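Local coordinates for UPF0141 protein yjdB (PDB 4TN0), which probably transfers phosphoethanolamine to acceptors in the periplasm, as the zinc-binding catalytic domain of EptC, an enzyme required for polymyxin resistance and motility, at residues W103-S108 with V150-G155; L20-G25 with S220-S225; K3-D8 with E85-A90; C71-S76 with D279-T284; M265-E270 with L303-K308. All blocks are in the same frame, centred on the assembly; numbering follows the deposited sequence.

Overall arrangement
From the N terminus, interaction 3 closes first, joining the segment 3-8 to the loop 85-90 before helix 90-96. Interaction 2 starts inside that loop, at strand 18-24, and returns only at strand 218-224, so it crosses interaction 3. Interaction 4, from helix 68-73 to helix 281-288, crosses both. Interaction 1 joins strands 100-105 and 146-152 wholly within the spans of interactions 2 and 4. Interaction 5, between helix 264-271 and the C-terminal loop, crosses interaction 4 alone. Interactions 1 and 2 share the central sheet; interaction 4 packs against both through Phe73 and touches interaction 3, while interaction 5 touches interaction 4 where Leu307 meets Asn280.

Interaction 1: W103-S108 with V150-G155; sequences WFDNNS and VLHLQG
Beside the zinc site, two neighbouring parallel strands of the central sheet run out into loops, one of which brings Asn107 to a zinc ligand. Strands 103-105 and 150-152 lie 12° apart. Their backbone bonds start with Phe104 N to Val150 O at 2.8 Å; Phe104 O then accepts from His152 N, and His152 O from Asn106 N. On the face bearing Trp103, Asp105 and His152, Val150 CG1 sits over the six-membered ring of Trp103, 3.5 Å from its centroid, a CH-pi contact. The same face holds a His-carboxylate hydrogen bond. His152 ND1 donates its N-H to Asp105 OD2 at 2.6 Å; the acceptor lies in the imidazole plane, but the donor comes from above the carboxylate, whose plane is turned 85° from the ring. Trp103 NE1 takes the anti lone pair of that same OD2 at 3.0 Å, so two N-H groups grip one oxygen and would favour its negative charge. Asp105 OD1 accepts from Asn107 N at 2.8 Å, an Asx turn that bends the chain where the strand of this alkaline-phosphatase-like fold ends. The turn lays the Asn107 amide over the His152 ring, the two planes only 3° apart, with CB above the ring. Asn107 ND2 donates in its own plane to a lone pair of Leu153 O at 2.7 Å and also to Glu26, a zinc ligand, which makes Asn107 a second-shell residue of the metal. Farther out, Ser108 N reaches Gln154 OE1 at 2.7 Å, coming from above the carbonyl plane.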
# COMPACT_ATOMS: atom_id res chain seq x y z
N TRP A 103 5.95 -1.49 -12.40
CA TRP A 103 4.73 -0.88 -11.85
C TRP A 103 3.47 -1.34 -12.62
O TRP A 103 3.28 -1.00 -13.78
CB TRP A 103 4.86 0.65 -11.87
CG TRP A 103 3.72 1.41 -11.19
CD1 TRP A 103 2.44 1.53 -11.66
CD2 TRP A 103 3.77 2.15 -9.97
NE1 TRP A 103 1.69 2.28 -10.79
CE2 TRP A 103 2.49 2.68 -9.74
CE3 TRP A 103 4.77 2.42 -9.03
CZ2 TRP A 103 2.17 3.46 -8.62
CZ3 TRP A 103 4.47 3.18 -7.92
CH2 TRP A 103 3.18 3.70 -7.73
N PHE A 104 2.62 -2.13 -11.96
CA PHE A 104 1.38 -2.59 -12.58
C PHE A 104 0.14 -1.92 -11.93
O PHE A 104 -0.12 -2.11 -10.73
CB PHE A 104 1.27 -4.12 -12.50
CG PHE A 104 2.43 -4.84 -13.11
CD1 PHE A 104 2.94 -4.45 -14.34
CD2 PHE A 104 3.02 -5.92 -12.46
CE1 PHE A 104 4.02 -5.11 -14.90
CE2 PHE A 104 4.10 -6.59 -13.02
CZ PHE A 104 4.60 -6.18 -14.25
N ASP A 105 -0.62 -1.16 -12.72
CA ASP A 105 -1.65 -0.29 -12.17
C ASP A 105 -3.06 -0.66 -12.62
O ASP A 105 -3.37 -0.62 -13.82
CB ASP A 105 -1.35 1.16 -12.57
CG ASP A 105 -1.97 2.17 -11.62
OD1 ASP A 105 -3.20 2.15 -11.45
OD2 ASP A 105 -1.22 2.95 -10.99
N ASN A 106 -3.91 -1.01 -11.66
CA ASN A 106 -5.31 -1.32 -11.92
C ASN A 106 -6.25 -0.22 -11.38
O ASN A 106 -7.48 -0.34 -11.41
CB ASN A 106 -5.68 -2.67 -11.30
CG ASN A 106 -7.03 -3.19 -11.80
OD1 ASN A 106 -7.34 -3.07 -12.98
ND2 ASN A 106 -7.81 -3.80 -10.91
N ASN A 107 -5.65 0.85 -10.87
CA ASN A 107 -6.41 1.91 -10.25
C ASN A 107 -7.00 2.89 -11.26
O ASN A 107 -6.30 3.38 -12.14
CB ASN A 107 -5.53 2.64 -9.25
CG ASN A 107 -6.31 3.54 -8.33
OD1 ASN A 107 -6.63 4.66 -8.68
ND2 ASN A 107 -6.66 3.02 -7.17
N SER A 108 -8.29 3.20 -11.12
CA SER A 108 -8.98 4.06 -12.09
C SER A 108 -8.35 5.44 -12.22
O SER A 108 -8.59 6.13 -13.20
CB SER A 108 -10.46 4.20 -11.73
OG SER A 108 -10.67 4.84 -10.48
N VAL A 150 5.65 -3.00 -8.09
CA VAL A 150 4.54 -2.27 -7.49
C VAL A 150 3.21 -2.74 -8.07
O VAL A 150 3.03 -2.81 -9.29
CB VAL A 150 4.67 -0.75 -7.68
CG1 VAL A 150 3.48 -0.05 -7.02
CG2 VAL A 150 5.98 -0.23 -7.09
N LEU A 151 2.29 -3.12 -7.18
CA LEU A 151 0.93 -3.38 -7.60
C LEU A 151 0.03 -2.30 -6.98
O LEU A 151 -0.06 -2.18 -5.75
CB LEU A 151 0.49 -4.78 -7.17
CG LEU A 151 1.42 -5.92 -7.60
CD1 LEU A 151 0.92 -7.27 -7.07
CD2 LEU A 151 1.63 -5.94 -9.10
N HIS A 152 -0.63 -1.53 -7.85
CA HIS A 152 -1.53 -0.44 -7.44
C HIS A 152 -2.98 -0.92 -7.60
O HIS A 152 -3.47 -1.09 -8.73
CB HIS A 152 -1.28 0.82 -8.28
CG HIS A 152 -2.01 2.04 -7.80
ND1 HIS A 152 -2.17 3.17 -8.58
CD2 HIS A 152 -2.61 2.33 -6.62
CE1 HIS A 152 -2.86 4.08 -7.92
NE2 HIS A 152 -3.13 3.59 -6.72
N LEU A 153 -3.64 -1.13 -6.47
CA LEU A 153 -5.00 -1.65 -6.42
C LEU A 153 -6.10 -0.63 -6.69
O LEU A 153 -5.95 0.56 -6.43
CB LEU A 153 -5.26 -2.27 -5.05
CG LEU A 153 -4.26 -3.30 -4.54
CD1 LEU A 153 -4.74 -3.85 -3.20
CD2 LEU A 153 -4.06 -4.41 -5.56
N GLN A 154 -7.22 -1.11 -7.23
CA GLN A 154 -8.48 -0.38 -7.17
C GLN A 154 -9.04 -0.54 -5.75
O GLN A 154 -9.74 0.35 -5.23
CB GLN A 154 -9.46 -0.90 -8.23
CG GLN A 154 -10.75 -0.10 -8.42
CD GLN A 154 -10.58 1.25 -9.12
OE1 GLN A 154 -9.53 1.88 -9.09
NE2 GLN A 154 -11.65 1.71 -9.76
N GLY A 155 -8.73 -1.68 -5.12
CA GLY A 155 -9.00 -1.89 -3.71
C GLY A 155 -10.46 -1.68 -3.33
O GLY A 155 -11.33 -2.44 -3.74

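Interaction 2: L20-G25 with S220-S225; sequences LVLVVG and SLFYLS
Five backbone hydrogen bonds form the inner shell between strands 20-24 and 220-224, which run parallel at 13°. On segment 20-25, Val21, Val23 and Gly25 supply the groups that bond to 220-225: Val21 N meets Ser220 O at 2.8 Å almost along the C=O axis, and Val21 O accepts from Phe222 N. Val23 N to Phe222 O is the shortest of the set at 2.6 Å, Val23 O takes Leu224 N at 3.1 Å, and Gly25 N closes the series on Leu224 O. The other edge of strand 18-24, through Leu20, Leu22 and Val24, bonds to strand 146-152, so the strand is interior to the sheet.

Side chains then pack on both faces. On one, Leu221 CD1 crosses obliquely to Val23 CG2 at 3.5 Å, Val23 CG1 rests 3.8 Å from Tyr223 CD2, and the Tyr223 ring extends on until CE2 is 4.0 Å from Gly25 CA. On the other, Leu22 CD1 meets the edge of the Phe222 ring, 3.7 Å from CD2.

Helix 186-211 covers the Val23 and Tyr223 face, where Tyr223 OH is hydrogen-bonded to Tyr33 OH; helix 281-288 covers Leu22 and Phe222. Immediately beyond the paired ends come the zinc ligands Glu26, Asp226 and His227. Parallel strands sandwiched by helices, with metal ligands at their C-terminal ends, are characteristic of the alkaline phosphatase superfamily.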
# COMPACT_ATOMS: atom_id res chain seq x y z
N LEU A 20 11.12 -7.27 -3.63
CA LEU A 20 10.11 -6.57 -2.83
C LEU A 20 8.85 -6.34 -3.68
O LEU A 20 8.91 -5.80 -4.79
CB LEU A 20 10.64 -5.24 -2.27
CG LEU A 20 9.65 -4.42 -1.42
CD1 LEU A 20 9.21 -5.25 -0.24
CD2 LEU A 20 10.22 -3.09 -0.94
N VAL A 21 7.71 -6.79 -3.16
CA VAL A 21 6.42 -6.50 -3.76
C VAL A 21 5.74 -5.44 -2.91
O VAL A 21 5.42 -5.68 -1.73
CB VAL A 21 5.51 -7.77 -3.89
CG1 VAL A 21 4.10 -7.37 -4.31
CG2 VAL A 21 6.09 -8.79 -4.88
N LEU A 22 5.58 -4.25 -3.48
CA LEU A 22 4.94 -3.12 -2.80
C LEU A 22 3.50 -3.01 -3.28
O LEU A 22 3.25 -2.74 -4.45
CB LEU A 22 5.68 -1.82 -3.10
CG LEU A 22 5.13 -0.53 -2.49
CD1 LEU A 22 5.23 -0.57 -0.97
CD2 LEU A 22 5.90 0.65 -3.05
N VAL A 23 2.55 -3.21 -2.40
CA VAL A 23 1.17 -3.08 -2.85
C VAL A 23 0.56 -1.77 -2.34
O VAL A 23 0.37 -1.59 -1.14
CB VAL A 23 0.31 -4.27 -2.42
CG1 VAL A 23 -1.11 -4.09 -2.93
CG2 VAL A 23 0.88 -5.55 -2.99
N VAL A 24 0.28 -0.86 -3.28
CA VAL A 24 -0.41 0.39 -2.98
C VAL A 24 -1.93 0.21 -3.07
O VAL A 24 -2.51 0.05 -4.15
CB VAL A 24 0.02 1.53 -3.93
CG1 VAL A 24 -0.78 2.81 -3.66
CG2 VAL A 24 1.53 1.76 -3.84
N GLY A 25 -2.56 0.24 -1.91
CA GLY A 25 -4.00 0.06 -1.84
C GLY A 25 -4.83 1.28 -2.18
O GLY A 25 -4.36 2.27 -2.77
N SER A 220 9.88 -9.99 0.08
CA SER A 220 9.04 -9.25 1.01
C SER A 220 7.80 -8.69 0.34
O SER A 220 7.82 -8.30 -0.84
CB SER A 220 9.84 -8.13 1.66
OG SER A 220 10.95 -8.67 2.36
N LEU A 221 6.70 -8.67 1.10
CA LEU A 221 5.49 -7.94 0.71
C LEU A 221 5.25 -6.77 1.66
O LEU A 221 5.22 -6.94 2.90
CB LEU A 221 4.28 -8.87 0.70
CG LEU A 221 2.91 -8.18 0.64
CD1 LEU A 221 2.75 -7.42 -0.66
CD2 LEU A 221 1.79 -9.20 0.81
N PHE A 222 5.09 -5.58 1.09
CA PHE A 222 4.64 -4.44 1.88
C PHE A 222 3.39 -3.85 1.24
O PHE A 222 3.39 -3.50 0.04
CB PHE A 222 5.72 -3.36 2.02
CG PHE A 222 5.36 -2.30 3.02
CD1 PHE A 222 5.04 -2.64 4.32
CD2 PHE A 222 5.31 -0.96 2.66
CE1 PHE A 222 4.67 -1.68 5.24
CE2 PHE A 222 4.96 -0.01 3.57
CZ PHE A 222 4.64 -0.36 4.87
N TYR A 223 2.32 -3.80 2.04
CA TYR A 223 1.02 -3.28 1.61
C TYR A 223 0.59 -2.10 2.49
O TYR A 223 0.61 -2.20 3.72
CB TYR A 223 -0.05 -4.37 1.66
CG TYR A 223 -1.49 -3.87 1.75
CD1 TYR A 223 -2.17 -3.88 2.96
CD2 TYR A 223 -2.16 -3.40 0.62
CE1 TYR A 223 -3.48 -3.43 3.05
CE2 TYR A 223 -3.49 -2.93 0.71
CZ TYR A 223 -4.13 -2.96 1.93
OH TYR A 223 -5.43 -2.52 2.07
N LEU A 224 0.18 -1.00 1.85
CA LEU A 224 -0.46 0.10 2.58
C LEU A 224 -1.51 0.79 1.71
O LEU A 224 -1.43 0.78 0.48
CB LEU A 224 0.56 1.14 3.07
CG LEU A 224 1.30 2.04 2.08
CD1 LEU A 224 2.10 3.08 2.86
CD2 LEU A 224 2.22 1.26 1.14
N SER A 225 -2.48 1.41 2.36
CA SER A 225 -3.52 2.11 1.63
C SER A 225 -3.09 3.54 1.38
O SER A 225 -2.22 4.05 2.09
CB SER A 225 -4.84 2.07 2.40
OG SER A 225 -5.87 2.55 1.58

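Interaction 3: K3-D8 with E85-A90; sequences KTIAND and EFQENA
Neither segment is a regular strand, yet their backbones form a single bridge centred on Lys3 and Gln87, whose CA atoms are 4.4 Å apart. Two hydrogen bonds make it: Lys3 N gives to Phe86 O at 3.1 Å in the carbonyl plane, and Lys3 O accepts from Glu88 N, also at 3.1 Å, nearly along the C=O axis. They clasp Gln87 from its two neighbours without pairing its own N or O to Lys3.

Beyond the bridge the side chain of Glu88 takes over. With CG beside the backbone N (chi1 -66°) and the chain extended beyond it, the carboxylate runs alongside Thr4, and OE1 comes 3.3 Å from Thr4 CB. OE1 then receives Ile5 N on its anti lone pair at 2.7 Å, the shortest polar link between the segments. The Ile5 and Glu88 side chains run antiparallel alongside one another, Ile5 CD1 3.4 Å from Glu88 O, while Ile5 CG2 crosses the amide end of Gln87 at about a right angle, 3.9 Å from NE2. Within 3-8, Thr4 OG1 donates to a lone pair of Asn7 OD1 at 2.7 Å. Outside the pair, Phe282 of helix 281-288 packs on Ile5, and Asn89 caps helix 90-96 by accepting from Met91 N.

Glu88 OE1 and Ile5 O are close to each other although both are acceptors; Lys96 NZ binds the two, as a salt bridge and a hydrogen bond. Its positive charge would offset their repulsion and favour an ionised Glu88, so the N-terminal segment is held here by one lysine-supported carboxylate as well as by backbone bonds.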
# COMPACT_ATOMS: atom_id res chain seq x y z
N LYS A 3 13.33 18.59 -11.22
CA LYS A 3 14.42 18.47 -10.27
C LYS A 3 14.78 17.00 -10.02
O LYS A 3 13.90 16.16 -9.90
CB LYS A 3 14.04 19.16 -8.96
CG LYS A 3 15.06 19.11 -7.85
CD LYS A 3 14.57 19.98 -6.68
CE LYS A 3 15.71 20.39 -5.76
NZ LYS A 3 15.28 21.41 -4.78
N THR A 4 16.07 16.70 -9.97
CA THR A 4 16.54 15.37 -9.62
C THR A 4 16.84 15.36 -8.13
O THR A 4 17.14 16.42 -7.56
CB THR A 4 17.81 14.94 -10.42
OG1 THR A 4 18.88 15.87 -10.17
CG2 THR A 4 17.52 14.89 -11.90
N ILE A 5 16.76 14.20 -7.49
CA ILE A 5 17.06 14.15 -6.07
C ILE A 5 18.00 13.01 -5.78
O ILE A 5 18.18 12.13 -6.62
CB ILE A 5 15.79 13.98 -5.20
CG1 ILE A 5 15.14 12.62 -5.45
CG2 ILE A 5 14.80 15.12 -5.43
CD1 ILE A 5 14.20 12.21 -4.32
N ALA A 6 18.55 13.01 -4.57
CA ALA A 6 19.51 11.99 -4.16
C ALA A 6 20.56 11.77 -5.24
O ALA A 6 20.77 10.65 -5.72
CB ALA A 6 18.78 10.68 -3.85
N ASN A 7 21.24 12.85 -5.62
CA ASN A 7 22.18 12.81 -6.73
C ASN A 7 23.44 11.99 -6.40
O ASN A 7 24.18 11.60 -7.29
CB ASN A 7 22.56 14.24 -7.16
CG ASN A 7 21.37 15.05 -7.64
OD1 ASN A 7 20.58 14.60 -8.48
ND2 ASN A 7 21.25 16.28 -7.15
N ASP A 8 23.67 11.76 -5.11
CA ASP A 8 24.81 10.99 -4.62
C ASP A 8 24.50 9.50 -4.38
O ASP A 8 25.20 8.86 -3.61
CB ASP A 8 25.29 11.58 -3.30
CG ASP A 8 24.22 11.52 -2.23
OD1 ASP A 8 23.03 11.50 -2.61
OD2 ASP A 8 24.53 11.47 -1.02
N GLU A 85 5.44 20.40 -6.29
CA GLU A 85 6.78 19.87 -6.47
C GLU A 85 6.76 18.97 -7.68
O GLU A 85 5.74 18.36 -7.99
CB GLU A 85 7.27 19.13 -5.22
CG GLU A 85 6.88 17.68 -5.10
CD GLU A 85 7.37 17.08 -3.78
OE1 GLU A 85 7.43 17.82 -2.76
OE2 GLU A 85 7.70 15.87 -3.79
N PHE A 86 7.87 18.97 -8.41
CA PHE A 86 7.98 18.23 -9.65
C PHE A 86 9.43 17.69 -9.76
O PHE A 86 10.33 18.37 -10.29
CB PHE A 86 7.62 19.13 -10.84
CG PHE A 86 7.60 18.42 -12.16
CD1 PHE A 86 6.98 17.18 -12.29
CD2 PHE A 86 8.18 19.00 -13.28
CE1 PHE A 86 6.94 16.52 -13.52
CE2 PHE A 86 8.15 18.34 -14.52
CZ PHE A 86 7.54 17.10 -14.63
N GLN A 87 9.63 16.49 -9.24
CA GLN A 87 10.97 15.96 -9.02
C GLN A 87 10.96 14.44 -8.94
O GLN A 87 9.90 13.83 -8.89
CB GLN A 87 11.55 16.54 -7.73
CG GLN A 87 10.89 15.96 -6.50
CD GLN A 87 11.10 16.81 -5.27
OE1 GLN A 87 11.10 18.04 -5.33
NE2 GLN A 87 11.27 16.15 -4.13
N GLU A 88 12.14 13.83 -8.89
CA GLU A 88 12.27 12.38 -8.80
C GLU A 88 11.66 11.86 -7.50
O GLU A 88 11.64 12.57 -6.50
CB GLU A 88 13.75 11.95 -8.89
CG GLU A 88 14.42 12.22 -10.24
CD GLU A 88 15.90 11.82 -10.27
OE1 GLU A 88 16.63 12.13 -9.29
OE2 GLU A 88 16.34 11.21 -11.27
N ASN A 89 11.20 10.61 -7.50
CA ASN A 89 10.64 10.01 -6.29
C ASN A 89 11.46 8.79 -5.93
O ASN A 89 12.44 8.49 -6.60
CB ASN A 89 9.14 9.64 -6.49
CG ASN A 89 8.91 8.64 -7.65
OD1 ASN A 89 9.30 7.48 -7.57
ND2 ASN A 89 8.27 9.11 -8.73
N ALA A 90 11.07 8.07 -4.89
CA ALA A 90 11.78 6.86 -4.49
C ALA A 90 11.98 5.85 -5.64
O ALA A 90 13.01 5.20 -5.72
CB ALA A 90 11.05 6.19 -3.34

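Interaction 4: C71-S76 with D279-T284; sequences CMFSIS and DNLFST
Leu281 and Phe282 both hold CG anti to the backbone N (chi1 -179° and -176°); their CB atoms already point toward 71-76, and these torsions place the Leu281 branch and the Phe282 ring against Phe73 and Ile75. Phe73 keeps CG beside its own N (chi1 -83°), so its ring lies side by side with Leu281. Leu281 CD2 stands over the middle of the Phe73 ring, 4.1 Å from its centroid, a CH-pi contact. The same methyl is 3.9 Å from Met72 CG, and Leu281 CB touches Met72 O at 3.5 Å. Ile75 CA sits over the Phe282 ring, 3.8 Å from its centroid, and Ile75 CG1 is 3.9 Å from Phe282 CE2, while Phe73 O meets the ring edge in its plane. After the helix an ST turn, Ser76 N to Ser74 OG at 2.9 Å, carries Ile75; Glu85 binds both serine hydroxyls.

Phe73 packs on Leu22 and Val24, and Leu281 on Leu22, so the two helices meet over one face of the central sheet. Helix 68-73 follows the phosphothreonine at Thr65 and is tied back by the Cys71–Cys61 disulfide, consistent with the helix beside the nucleophile in alkaline-phosphatase-like enzymes.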
# COMPACT_ATOMS: atom_id res chain seq x y z
N CYS A 71 2.90 12.00 -2.54
CA CYS A 71 3.58 12.31 -1.30
C CYS A 71 4.29 11.12 -0.66
O CYS A 71 5.46 11.24 -0.23
CB CYS A 71 2.58 12.90 -0.30
SG CYS A 71 3.30 13.29 1.27
N MET A 72 3.62 9.97 -0.63
CA MET A 72 4.20 8.81 0.05
C MET A 72 5.50 8.37 -0.67
O MET A 72 6.40 7.84 -0.05
CB MET A 72 3.19 7.64 0.16
CG MET A 72 3.01 6.77 -1.08
SD MET A 72 2.00 5.27 -0.81
CE MET A 72 0.31 5.90 -0.86
N PHE A 73 5.56 8.59 -1.98
CA PHE A 73 6.71 8.21 -2.79
C PHE A 73 7.75 9.34 -2.88
O PHE A 73 8.88 9.14 -3.35
CB PHE A 73 6.26 7.81 -4.20
CG PHE A 73 5.77 6.39 -4.32
CD1 PHE A 73 4.41 6.09 -4.25
CD2 PHE A 73 6.67 5.35 -4.50
CE1 PHE A 73 3.96 4.78 -4.37
CE2 PHE A 73 6.23 4.04 -4.62
CZ PHE A 73 4.88 3.75 -4.56
N SER A 74 7.36 10.53 -2.43
CA SER A 74 8.25 11.68 -2.48
C SER A 74 9.21 11.68 -1.28
O SER A 74 8.95 11.02 -0.27
CB SER A 74 7.45 12.98 -2.53
OG SER A 74 8.24 14.09 -2.13
N ILE A 75 10.33 12.39 -1.44
CA ILE A 75 11.27 12.60 -0.35
C ILE A 75 10.64 13.48 0.74
O ILE A 75 11.00 13.38 1.92
CB ILE A 75 12.59 13.25 -0.87
CG1 ILE A 75 13.64 13.34 0.24
CG2 ILE A 75 12.33 14.62 -1.50
CD1 ILE A 75 15.05 13.67 -0.29
N SER A 76 9.71 14.35 0.34
CA SER A 76 9.05 15.23 1.31
C SER A 76 8.13 14.45 2.25
O SER A 76 7.47 13.49 1.84
CB SER A 76 8.25 16.33 0.61
OG SER A 76 8.95 16.82 -0.51
N ASP A 279 5.03 8.88 5.53
CA ASP A 279 6.33 9.55 5.59
C ASP A 279 7.49 8.52 5.54
O ASP A 279 8.51 8.76 4.91
CB ASP A 279 6.43 10.40 6.86
CG ASP A 279 5.62 11.69 6.78
OD1 ASP A 279 5.10 12.01 5.69
OD2 ASP A 279 5.52 12.40 7.82
N ASN A 280 7.28 7.39 6.19
CA ASN A 280 8.25 6.32 6.30
C ASN A 280 8.52 5.55 5.01
O ASN A 280 9.45 4.74 4.99
CB ASN A 280 7.80 5.31 7.36
CG ASN A 280 7.80 5.88 8.75
OD1 ASN A 280 6.77 6.34 9.25
ND2 ASN A 280 8.96 5.86 9.40
N LEU A 281 7.75 5.76 3.95
CA LEU A 281 7.87 4.85 2.81
C LEU A 281 9.16 5.15 2.05
O LEU A 281 9.84 4.23 1.56
CB LEU A 281 6.67 4.94 1.84
CG LEU A 281 6.80 3.96 0.66
CD1 LEU A 281 6.84 2.51 1.12
CD2 LEU A 281 5.76 4.11 -0.47
N PHE A 282 9.55 6.41 2.03
CA PHE A 282 10.71 6.81 1.25
C PHE A 282 11.99 6.10 1.71
O PHE A 282 12.64 5.42 0.92
CB PHE A 282 10.91 8.33 1.31
CG PHE A 282 12.03 8.82 0.45
CD1 PHE A 282 11.86 8.96 -0.92
CD2 PHE A 282 13.28 9.10 1.00
CE1 PHE A 282 12.90 9.40 -1.72
CE2 PHE A 282 14.32 9.53 0.20
CZ PHE A 282 14.13 9.69 -1.16
N SER A 283 12.33 6.22 3.00
CA SER A 283 13.58 5.63 3.48
C SER A 283 13.47 4.11 3.53
O SER A 283 14.47 3.42 3.32
CB SER A 283 13.96 6.16 4.87
OG SER A 283 14.37 7.52 4.83
N THR A 284 12.26 3.61 3.76
CA THR A 284 12.05 2.16 3.81
C THR A 284 12.36 1.54 2.46
O THR A 284 12.92 0.44 2.39
CB THR A 284 10.60 1.78 4.23
OG1 THR A 284 10.37 2.21 5.57
CG2 THR A 284 10.41 0.27 4.17

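Interaction 5: M265-E270 with L303-K308; sequences MNLAKE and LNPKLK
Van der Waals contact, with no hydrogen bond, joins helix 265-270 to the segment 303-308. Leu267 points at the loop, and its CD2 methyl does the work: it is 3.6 Å from Leu303 O and 4.2 Å from Pro305 CD, lying against the backbone that leads from Leu303 to Pro305. One residue on, Ala268 CB meets the CD2 branch of Leu303 at 4.0 Å. Leu303 gets there with CG anti to its carbonyl carbon (chi1 -57°), and Phe257 of strand 252-259 touches both Ala268 and Leu303, so this pair packs on strand 252-259 of the central sheet.

Polar bonds act within the loop. Asn304 OD1 accepts from Lys306 N at 2.8 Å in the carbonyl plane, an Asx turn, and Leu307 N returns to Asn304 O at 2.9 Å, closing a type I beta turn over the same residues. Just upstream, Leu303 N is bonded to Asp301.

With only 171 Å² buried, the helix and the C-terminal loop are joined by a few methyl and methylene contacts near the surface; the turn bonds of Asn304 help define the loop, and the helix adds only van der Waals contact to it.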
# COMPACT_ATOMS: atom_id res chain seq x y z
N MET A 265 10.98 -9.88 9.31
CA MET A 265 9.70 -10.21 9.91
C MET A 265 9.66 -9.85 11.37
O MET A 265 8.61 -9.43 11.88
CB MET A 265 9.40 -11.69 9.72
CG MET A 265 7.94 -12.03 9.76
SD MET A 265 7.12 -11.58 8.23
CE MET A 265 5.51 -12.28 8.56
N ASN A 266 10.78 -10.01 12.07
CA ASN A 266 10.76 -9.72 13.50
C ASN A 266 11.18 -8.27 13.80
O ASN A 266 10.81 -7.73 14.84
CB ASN A 266 11.63 -10.71 14.28
CG ASN A 266 11.41 -10.60 15.79
OD1 ASN A 266 10.28 -10.73 16.28
ND2 ASN A 266 12.50 -10.36 16.54
N LEU A 267 11.91 -7.62 12.89
CA LEU A 267 12.10 -6.19 13.02
C LEU A 267 10.75 -5.49 12.83
O LEU A 267 10.42 -4.54 13.55
CB LEU A 267 13.13 -5.65 12.04
CG LEU A 267 14.58 -5.49 12.47
CD1 LEU A 267 15.08 -6.73 13.22
CD2 LEU A 267 15.47 -5.20 11.27
N ALA A 268 10.01 -5.93 11.82
CA ALA A 268 8.69 -5.41 11.55
C ALA A 268 7.77 -5.57 12.77
O ALA A 268 7.06 -4.64 13.17
CB ALA A 268 8.10 -6.09 10.33
N LYS A 269 7.80 -6.77 13.37
CA LYS A 269 6.94 -7.09 14.51
C LYS A 269 7.24 -6.19 15.70
O LYS A 269 6.34 -5.86 16.48
CB LYS A 269 7.11 -8.56 14.92
CG LYS A 269 6.23 -8.99 16.10
CD LYS A 269 6.26 -10.51 16.37
CE LYS A 269 7.14 -10.86 17.58
NZ LYS A 269 6.35 -11.11 18.85
N GLU A 270 8.50 -5.79 15.82
CA GLU A 270 8.93 -4.95 16.93
C GLU A 270 8.48 -3.51 16.79
O GLU A 270 8.32 -2.79 17.78
CB GLU A 270 10.46 -5.01 17.08
CG GLU A 270 11.00 -6.35 17.54
CD GLU A 270 12.52 -6.39 17.61
OE1 GLU A 270 13.05 -6.76 18.68
OE2 GLU A 270 13.19 -6.08 16.60
N LEU A 303 12.29 -1.30 8.38
CA LEU A 303 13.08 -2.52 8.55
C LEU A 303 14.54 -2.24 8.98
O LEU A 303 15.47 -2.91 8.53
CB LEU A 303 13.05 -3.33 7.26
CG LEU A 303 11.62 -3.66 6.84
CD1 LEU A 303 11.60 -4.42 5.54
CD2 LEU A 303 10.91 -4.43 7.94
N ASN A 304 14.73 -1.26 9.86
CA ASN A 304 16.05 -0.86 10.35
C ASN A 304 15.96 -0.57 11.83
O ASN A 304 15.10 0.20 12.28
CB ASN A 304 16.59 0.36 9.59
CG ASN A 304 17.99 0.81 10.08
OD1 ASN A 304 18.21 1.06 11.27
ND2 ASN A 304 18.94 0.92 9.15
N PRO A 305 16.87 -1.17 12.62
CA PRO A 305 16.81 -1.11 14.08
C PRO A 305 16.82 0.30 14.66
O PRO A 305 16.35 0.49 15.78
CB PRO A 305 18.08 -1.86 14.50
CG PRO A 305 18.38 -2.78 13.35
CD PRO A 305 18.02 -1.97 12.15
N LYS A 306 17.36 1.27 13.93
CA LYS A 306 17.44 2.64 14.44
C LYS A 306 16.15 3.44 14.24
O LYS A 306 16.10 4.63 14.59
CB LYS A 306 18.64 3.35 13.80
CG LYS A 306 19.82 2.36 13.58
CD LYS A 306 21.14 3.00 13.16
CE LYS A 306 22.14 1.95 12.67
NZ LYS A 306 23.44 2.56 12.26
N LEU A 307 15.14 2.81 13.65
CA LEU A 307 13.82 3.42 13.41
C LEU A 307 13.21 3.92 14.72
O LEU A 307 13.17 3.20 15.71
CB LEU A 307 12.88 2.42 12.70
CG LEU A 307 11.39 2.61 12.31
CD1 LEU A 307 10.41 2.81 13.47
CD2 LEU A 307 11.19 3.68 11.25
N LYS A 308 12.76 5.17 14.70
CA LYS A 308 11.93 5.70 15.77
C LYS A 308 10.59 6.12 15.19
O LYS A 308 10.39 6.11 13.97
CB LYS A 308 12.62 6.89 16.45
CG LYS A 308 14.15 6.77 16.54
CD LYS A 308 14.80 8.11 16.88
CE LYS A 308 16.30 8.00 17.16
NZ LYS A 308 16.80 9.17 17.95